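Long-range contact in putative enoyl-CoA hydratase (Streptomyces avermitilis, PDB 3GKB), which probably acts as an enoyl-CoA hydratase or a related enzyme of the crotonase superfamily, though its own reaction and substrate are not established: residues V29-A34 and F66-D71. Residues are numbered along the deposited sequence; the frame is centred on the assembly and turned at random.
Sequences VNVIGA and FLAHVD
Asn30 reaches from the segment 29-34 to the backbone of Phe66. Its CB lies 3.4 Å from Phe66 O, and CG stays close to the same carbonyl. ND2 then gives Phe66 O a nearly straight hydrogen bond of 2.9 Å (172° at the hydrogen), the oxygen lying in the plane of the amide. Elsewhere in the chain, ND2 also donates to Leu24 O and OD1 accepts from Asn26 N; the buried group is thus held through both of its polar atoms. An alanine here would probably leave Phe66 O and Leu24 O without their bonds from ND2 and Asn26 N without its acceptor, while the backbone bonds between the loops could persist.

Backbone bonds continue the join. Ala68 N donates to Asn30 O, Ile32 N to His69 O and Asp71 N to Ile32 O, all within 2.8 to 3.0 Å; Ile32 and Val70 form a single beta bridge. The two loops follow the neighbouring parallel strands 19-24 and 55-60 of the crotonase fold. In that family the loop corresponding to 66-71 supplies a peptide N-H to the oxyanion hole, a role that probably holds here too.

Ile32 and Leu67 cross at about a right angle, with Ile32 CD1 4.0 Å from Leu67 CD1. Ile32 CG1, anti to the carbonyl carbon (chi1 -55°), also touches Leu67 CD2. Ala68 CB packs against Val29 CG2 at 3.9 Å. The His69 ring is fixed by ND1, which bonds to Val70 O at 2.8 Å, and by NE2, which is hydrogen-bonded to Glu267 OE2 in helix 264-268. Beyond Gly33, the N-cap of helix 34-48, a water links Ala34 N to Asp71 OD2, while Asp71 OD1 accepts from Arg73 N.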
loop_
_atom_site.group_PDB
_atom_site.type_symbol
_atom_site.label_atom_id
_atom_site.label_comp_id
_atom_site.label_asym_id
_atom_site.label_seq_id
_atom_site.Cartn_x
_atom_site.Cartn_y
_atom_site.Cartn_z
ATOM N N VAL B 29 25.340 8.202 20.460
ATOM C CA VAL B 29 24.049 7.638 20.026
ATOM C C VAL B 29 23.792 7.743 18.525
ATOM O O VAL B 29 22.667 7.582 18.088
ATOM C CB VAL B 29 22.830 8.271 20.769
ATOM C CG1 VAL B 29 22.904 8.000 22.264
ATOM C CG2 VAL B 29 22.776 9.764 20.510
ATOM N N ASN B 30 24.840 7.978 17.738
ATOM C CA ASN B 30 24.707 8.118 16.285
ATOM C C ASN B 30 23.746 9.239 15.885
ATOM O O ASN B 30 22.896 9.081 14.988
ATOM C CB ASN B 30 24.321 6.791 15.620
ATOM C CG ASN B 30 25.530 5.929 15.272
ATOM O OD1 ASN B 30 26.637 6.089 15.840
ATOM N ND2 ASN B 30 25.328 4.992 14.340
ATOM N N VAL B 31 23.912 10.403 16.510
ATOM C CA VAL B 31 23.164 11.562 16.013
ATOM C C VAL B 31 23.699 11.920 14.637
ATOM O O VAL B 31 24.848 11.648 14.312
ATOM C CB VAL B 31 23.183 12.816 16.941
ATOM C CG1 VAL B 31 22.684 12.498 18.328
ATOM C CG2 VAL B 31 24.520 13.465 16.960
ATOM N N ILE B 32 22.826 12.471 13.820
ATOM C CA ILE B 32 23.165 13.044 12.516
ATOM C C ILE B 32 23.450 14.517 12.716
ATOM O O ILE B 32 22.525 15.351 12.853
ATOM C CB ILE B 32 22.000 12.937 11.533
ATOM C CG1 ILE B 32 21.516 11.496 11.407
ATOM C CG2 ILE B 32 22.418 13.499 10.164
ATOM C CD1 ILE B 32 20.124 11.416 10.772
ATOM N N GLY B 33 24.727 14.843 12.757
ATOM C CA GLY B 33 25.174 16.232 12.874
ATOM C C GLY B 33 25.648 16.769 11.540
ATOM O O GLY B 33 25.602 16.069 10.496
ATOM N N ALA B 34 26.105 18.020 11.555
ATOM C CA ALA B 34 26.570 18.675 10.335
ATOM C C ALA B 34 27.753 17.954 9.711
ATOM O O ALA B 34 27.830 17.851 8.476
ATOM C CB ALA B 34 26.926 20.140 10.588
ATOM N N PHE B 66 20.601 3.043 15.198
ATOM C CA PHE B 66 21.054 3.129 13.811
ATOM C C PHE B 66 21.479 4.569 13.557
ATOM O O PHE B 66 22.668 4.845 13.324
ATOM C CB PHE B 66 19.938 2.681 12.863
ATOM C CG PHE B 66 20.284 2.799 11.422
ATOM C CD1 PHE B 66 21.018 1.800 10.779
ATOM C CD2 PHE B 66 19.919 3.922 10.695
ATOM C CE1 PHE B 66 21.338 1.929 9.452
ATOM C CE2 PHE B 66 20.262 4.048 9.356
ATOM C CZ PHE B 66 20.972 3.055 8.745
ATOM N N LEU B 67 20.506 5.487 13.669
ATOM C CA LEU B 67 20.728 6.937 13.654
ATOM C C LEU B 67 19.681 7.549 14.570
ATOM O O LEU B 67 18.516 7.363 14.354
ATOM C CB LEU B 67 20.594 7.536 12.268
ATOM C CG LEU B 67 21.721 7.258 11.265
ATOM C CD1 LEU B 67 21.288 7.753 9.841
ATOM C CD2 LEU B 67 23.080 7.868 11.722
ATOM N N ALA B 68 20.121 8.219 15.617
ATOM C CA ALA B 68 19.218 8.661 16.679
ATOM C C ALA B 68 18.157 9.623 16.166
ATOM O O ALA B 68 16.982 9.455 16.453
ATOM C CB ALA B 68 20.006 9.309 17.781
ATOM N N HIS B 69 18.622 10.625 15.418
ATOM C CA HIS B 69 17.877 11.782 14.904
ATOM C C HIS B 69 18.916 12.862 14.592
ATOM O O HIS B 69 20.098 12.667 14.841
ATOM C CB HIS B 69 16.792 12.304 15.882
ATOM C CG HIS B 69 17.304 12.611 17.253
ATOM N ND1 HIS B 69 18.079 13.721 17.525
ATOM C CD2 HIS B 69 17.198 11.926 18.418
ATOM C CE1 HIS B 69 18.400 13.722 18.808
ATOM N NE2 HIS B 69 17.900 12.631 19.368
ATOM N N VAL B 70 18.467 13.984 14.043
ATOM C CA VAL B 70 19.356 15.105 13.769
ATOM C C VAL B 70 19.787 15.768 15.078
ATOM O O VAL B 70 19.007 15.896 16.013
ATOM C CB VAL B 70 18.671 16.118 12.819
ATOM C CG1 VAL B 70 19.495 17.398 12.698
ATOM C CG2 VAL B 70 18.470 15.477 11.428
ATOM N N ASP B 71 21.038 16.176 15.112
ATOM C CA ASP B 71 21.642 16.823 16.263
ATOM C C ASP B 71 20.780 18.004 16.695
ATOM O O ASP B 71 20.498 18.927 15.931
ATOM C CB ASP B 71 23.053 17.271 15.880
ATOM C CG ASP B 71 23.780 17.999 17.014
ATOM O OD1 ASP B 71 23.276 17.988 18.170
ATOM O OD2 ASP B 71 24.847 18.598 16.702
HETATM O O HOH W 1 25.976 19.184 14.116
#